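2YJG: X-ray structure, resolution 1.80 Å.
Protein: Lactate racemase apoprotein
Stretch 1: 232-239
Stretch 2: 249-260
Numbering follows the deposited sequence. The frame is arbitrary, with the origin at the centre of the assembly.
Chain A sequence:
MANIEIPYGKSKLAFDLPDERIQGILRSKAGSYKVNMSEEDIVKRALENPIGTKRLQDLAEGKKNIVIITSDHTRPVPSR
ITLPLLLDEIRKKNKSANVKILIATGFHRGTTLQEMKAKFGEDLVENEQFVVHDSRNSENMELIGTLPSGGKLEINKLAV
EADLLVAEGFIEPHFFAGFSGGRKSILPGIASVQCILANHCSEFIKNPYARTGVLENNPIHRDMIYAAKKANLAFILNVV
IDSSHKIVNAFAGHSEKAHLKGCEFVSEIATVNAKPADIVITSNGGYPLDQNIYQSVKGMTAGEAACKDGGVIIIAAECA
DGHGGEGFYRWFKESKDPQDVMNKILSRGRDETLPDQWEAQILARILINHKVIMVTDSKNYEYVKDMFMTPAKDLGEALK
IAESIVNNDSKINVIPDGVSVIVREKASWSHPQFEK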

# COMPACT_ATOMS: atom_id res chain seq x y z
N ASN A 232 -14.14 -7.18 24.82
CA ASN A 232 -14.53 -8.52 24.32
C ASN A 232 -13.49 -9.08 23.31
O ASN A 232 -13.83 -9.70 22.32
CB ASN A 232 -15.96 -8.51 23.70
CG ASN A 232 -17.05 -8.04 24.72
OD1 ASN A 232 -17.72 -6.99 24.55
ND2 ASN A 232 -17.18 -8.80 25.79
N LEU A 233 -12.21 -8.90 23.63
CA LEU A 233 -11.14 -9.62 22.95
C LEU A 233 -11.31 -11.12 23.14
O LEU A 233 -11.10 -11.69 24.22
CB LEU A 233 -9.73 -9.12 23.44
CG LEU A 233 -8.49 -9.71 22.78
CD1 LEU A 233 -8.48 -9.44 21.25
CD2 LEU A 233 -7.18 -9.16 23.43
N ALA A 234 -11.68 -11.78 22.05
CA ALA A 234 -12.17 -13.16 22.09
C ALA A 234 -11.13 -14.22 21.73
O ALA A 234 -11.24 -15.40 22.09
CB ALA A 234 -13.36 -13.26 21.12
N PHE A 235 -10.08 -13.81 21.04
CA PHE A 235 -9.04 -14.74 20.58
C PHE A 235 -7.77 -13.92 20.29
O PHE A 235 -7.86 -12.81 19.70
CB PHE A 235 -9.51 -15.45 19.30
CG PHE A 235 -8.66 -16.59 18.87
CD1 PHE A 235 -7.57 -16.40 18.03
CD2 PHE A 235 -8.99 -17.88 19.24
CE1 PHE A 235 -6.83 -17.48 17.63
CE2 PHE A 235 -8.26 -18.92 18.83
CZ PHE A 235 -7.20 -18.73 18.00
N ILE A 236 -6.62 -14.50 20.68
CA ILE A 236 -5.31 -13.98 20.31
C ILE A 236 -4.40 -15.04 19.65
O ILE A 236 -4.62 -16.28 19.81
CB ILE A 236 -4.60 -13.33 21.51
CG1 ILE A 236 -4.07 -14.40 22.48
CG2 ILE A 236 -5.53 -12.26 22.21
CD1 ILE A 236 -3.10 -13.81 23.58
N LEU A 237 -3.43 -14.58 18.86
CA LEU A 237 -2.32 -15.43 18.38
C LEU A 237 -1.14 -14.59 18.78
O LEU A 237 -1.01 -13.45 18.34
CB LEU A 237 -2.35 -15.65 16.87
CG LEU A 237 -1.03 -16.15 16.28
CD1 LEU A 237 -0.74 -17.57 16.80
CD2 LEU A 237 -0.91 -16.08 14.77
N ASN A 238 -0.33 -15.09 19.69
CA ASN A 238 0.93 -14.38 20.06
C ASN A 238 2.14 -15.28 19.79
O ASN A 238 2.13 -16.44 20.18
CB ASN A 238 0.94 -14.00 21.54
CG ASN A 238 0.16 -12.75 21.86
OD1 ASN A 238 -0.56 -12.16 21.03
ND2 ASN A 238 0.28 -12.36 23.09
N VAL A 239 3.15 -14.75 19.13
CA VAL A 239 4.36 -15.46 18.83
C VAL A 239 5.48 -15.08 19.81
O VAL A 239 5.42 -14.08 20.52
CB VAL A 239 4.82 -15.27 17.38
CG1 VAL A 239 3.86 -15.96 16.37
CG2 VAL A 239 5.05 -13.81 17.01
N ASN A 249 8.07 -20.11 18.75
CA ASN A 249 6.90 -20.68 19.38
C ASN A 249 5.72 -19.73 19.13
O ASN A 249 5.88 -18.57 18.74
CB ASN A 249 7.13 -20.87 20.90
CG ASN A 249 6.38 -22.08 21.51
OD1 ASN A 249 5.39 -22.61 20.99
ND2 ASN A 249 6.85 -22.48 22.67
N ALA A 250 4.55 -20.22 19.47
CA ALA A 250 3.29 -19.55 19.26
C ALA A 250 2.20 -20.11 20.14
O ALA A 250 2.16 -21.35 20.42
CB ALA A 250 2.89 -19.63 17.77
N PHE A 251 1.33 -19.20 20.60
CA PHE A 251 0.27 -19.46 21.55
C PHE A 251 -0.99 -18.75 21.07
O PHE A 251 -0.94 -17.56 20.78
CB PHE A 251 0.69 -18.95 22.95
CG PHE A 251 1.98 -19.49 23.40
CD1 PHE A 251 3.16 -18.93 22.97
CD2 PHE A 251 2.04 -20.67 24.21
CE1 PHE A 251 4.41 -19.47 23.33
CE2 PHE A 251 3.27 -21.18 24.58
CZ PHE A 251 4.46 -20.58 24.13
N ALA A 252 -2.11 -19.47 21.07
CA ALA A 252 -3.35 -18.99 20.53
C ALA A 252 -4.50 -19.39 21.43
O ALA A 252 -4.46 -20.48 22.06
CB ALA A 252 -3.55 -19.55 19.11
N GLY A 253 -5.52 -18.53 21.46
CA GLY A 253 -6.79 -18.79 22.15
C GLY A 253 -7.20 -17.66 23.05
O GLY A 253 -7.17 -16.50 22.64
N HIS A 254 -7.59 -17.99 24.29
CA HIS A 254 -8.17 -17.05 25.23
C HIS A 254 -7.17 -15.92 25.48
O HIS A 254 -5.95 -16.18 25.61
CB HIS A 254 -8.45 -17.80 26.52
CG HIS A 254 -9.17 -17.02 27.55
ND1 HIS A 254 -8.54 -16.09 28.37
CD2 HIS A 254 -10.45 -17.09 27.98
CE1 HIS A 254 -9.43 -15.58 29.20
NE2 HIS A 254 -10.60 -16.17 28.98
N SER A 255 -7.65 -14.69 25.48
CA SER A 255 -6.72 -13.54 25.44
C SER A 255 -5.82 -13.47 26.68
O SER A 255 -4.70 -12.96 26.63
CB SER A 255 -7.45 -12.23 25.22
OG SER A 255 -7.96 -11.68 26.41
N GLU A 256 -6.32 -13.98 27.80
CA GLU A 256 -5.54 -14.12 29.02
C GLU A 256 -4.81 -15.47 29.10
O GLU A 256 -3.62 -15.49 29.32
CB GLU A 256 -6.40 -13.83 30.30
CG GLU A 256 -5.51 -13.51 31.47
CD GLU A 256 -6.20 -12.93 32.74
OE1 GLU A 256 -7.41 -12.63 32.74
OE2 GLU A 256 -5.45 -12.74 33.75
N LYS A 257 -5.51 -16.61 29.00
CA LYS A 257 -4.89 -17.89 29.25
C LYS A 257 -3.80 -18.21 28.23
O LYS A 257 -2.79 -18.82 28.60
CB LYS A 257 -5.95 -19.01 29.31
CG LYS A 257 -6.90 -18.87 30.51
CD LYS A 257 -8.04 -19.91 30.48
CE LYS A 257 -9.11 -19.72 31.57
NZ LYS A 257 -9.62 -18.35 31.50
N ALA A 258 -4.01 -17.89 26.94
CA ALA A 258 -3.00 -18.15 25.92
C ALA A 258 -1.77 -17.26 26.13
O ALA A 258 -0.68 -17.74 25.95
CB ALA A 258 -3.54 -17.99 24.47
N HIS A 259 -1.98 -16.00 26.52
CA HIS A 259 -0.92 -15.04 26.82
C HIS A 259 -0.10 -15.54 27.98
O HIS A 259 1.13 -15.57 27.90
CB HIS A 259 -1.49 -13.67 27.14
CG HIS A 259 -0.44 -12.64 27.52
ND1 HIS A 259 0.55 -12.19 26.65
CD2 HIS A 259 -0.26 -11.95 28.67
CE1 HIS A 259 1.29 -11.29 27.27
NE2 HIS A 259 0.82 -11.13 28.49
N LEU A 260 -0.77 -16.03 29.02
CA LEU A 260 -0.02 -16.55 30.17
C LEU A 260 0.83 -17.77 29.85
O LEU A 260 1.99 -17.90 30.34
CB LEU A 260 -0.98 -16.82 31.35
CG LEU A 260 -1.65 -15.64 32.03
CD1 LEU A 260 -2.58 -16.09 33.21
CD2 LEU A 260 -0.64 -14.59 32.60
O HOH W 1 -10.45 -14.16 25.35

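This contact is an antiparallel pairing of two neighbouring β-strands, extended at one end by the turn and early helix that follow the second strand. The strand axes run at 176° and approach to 4.6 Å.

Four backbone hydrogen bonds hold the strands together. Ile236 N donates to Gly253 O at 2.9 Å, and Gly253 N returns a bond to Ile236 O, also at 2.9 Å. Two residues along, Asn238 N donates to Phe251 O at 2.8 Å, with a nearly straight angle of 174°. Phe251 N closes that pair on Asn238 O at 2.9 Å. Between these pairs, Leu237 and Ala252 face each other without hydrogen bonds, and their CA atoms lie 4.3 Å apart. Val239 and Ala250 form a second such pair. CA-H...O contacts supplement the ladder; the shortest runs from Ala252 CA to Ile236 O at 3.1 Å.

Leu237, Val239, Ala250 and Ala252 place their side chains on one face of the sheet. The packing there is apolar. Leu237 CD1 lies 4.1 Å from Ala252 CB, and Val239 CG1 lies 4.0 Å from Ala250 CB. Leu237 CD1 also lies 4.3 Å from Ala250 CB, so Leu237 touches both alanines.

Ile236, Asn238 and Phe251 point to the other face. Ile236 has the most area covered in this contact, because the chain after Gly253 turns across its side chain. Ile236 CG2 is 3.6 Å from Ser255 CB, Ile236 CG1 is 4.1 Å from Ala258 CB, and Ile236 CD1 is 3.9 Å from His259 CB. The contact thus reaches from sheet to helix.

Gly253 marks the end of the second strand. Its phi/psi of 130/-132 would jam a CB against the carbonyl O of the preceding residue, so the backbone itself calls for glycine. Gly253 CA sits over one face of the Phe235 ring, 4.0 Å from its centroid, in a CH-pi contact. Phe235 CZ also reaches Ala252 CB at 3.9 Å.

The turn into the helix is capped by His254. His254 ND1 accepts from Glu256 N and from Lys257 N, each at 3.1 Å. Ser255 meets the start of the first stretch. Leu233 CD2 packs on Ser255 CB at 3.6 Å. A water bridges the same two residues: it donates to Leu233 O at 2.8 Å and accepts from Ser255 N at 2.9 Å. This link joins the backbones beyond the direct ladder.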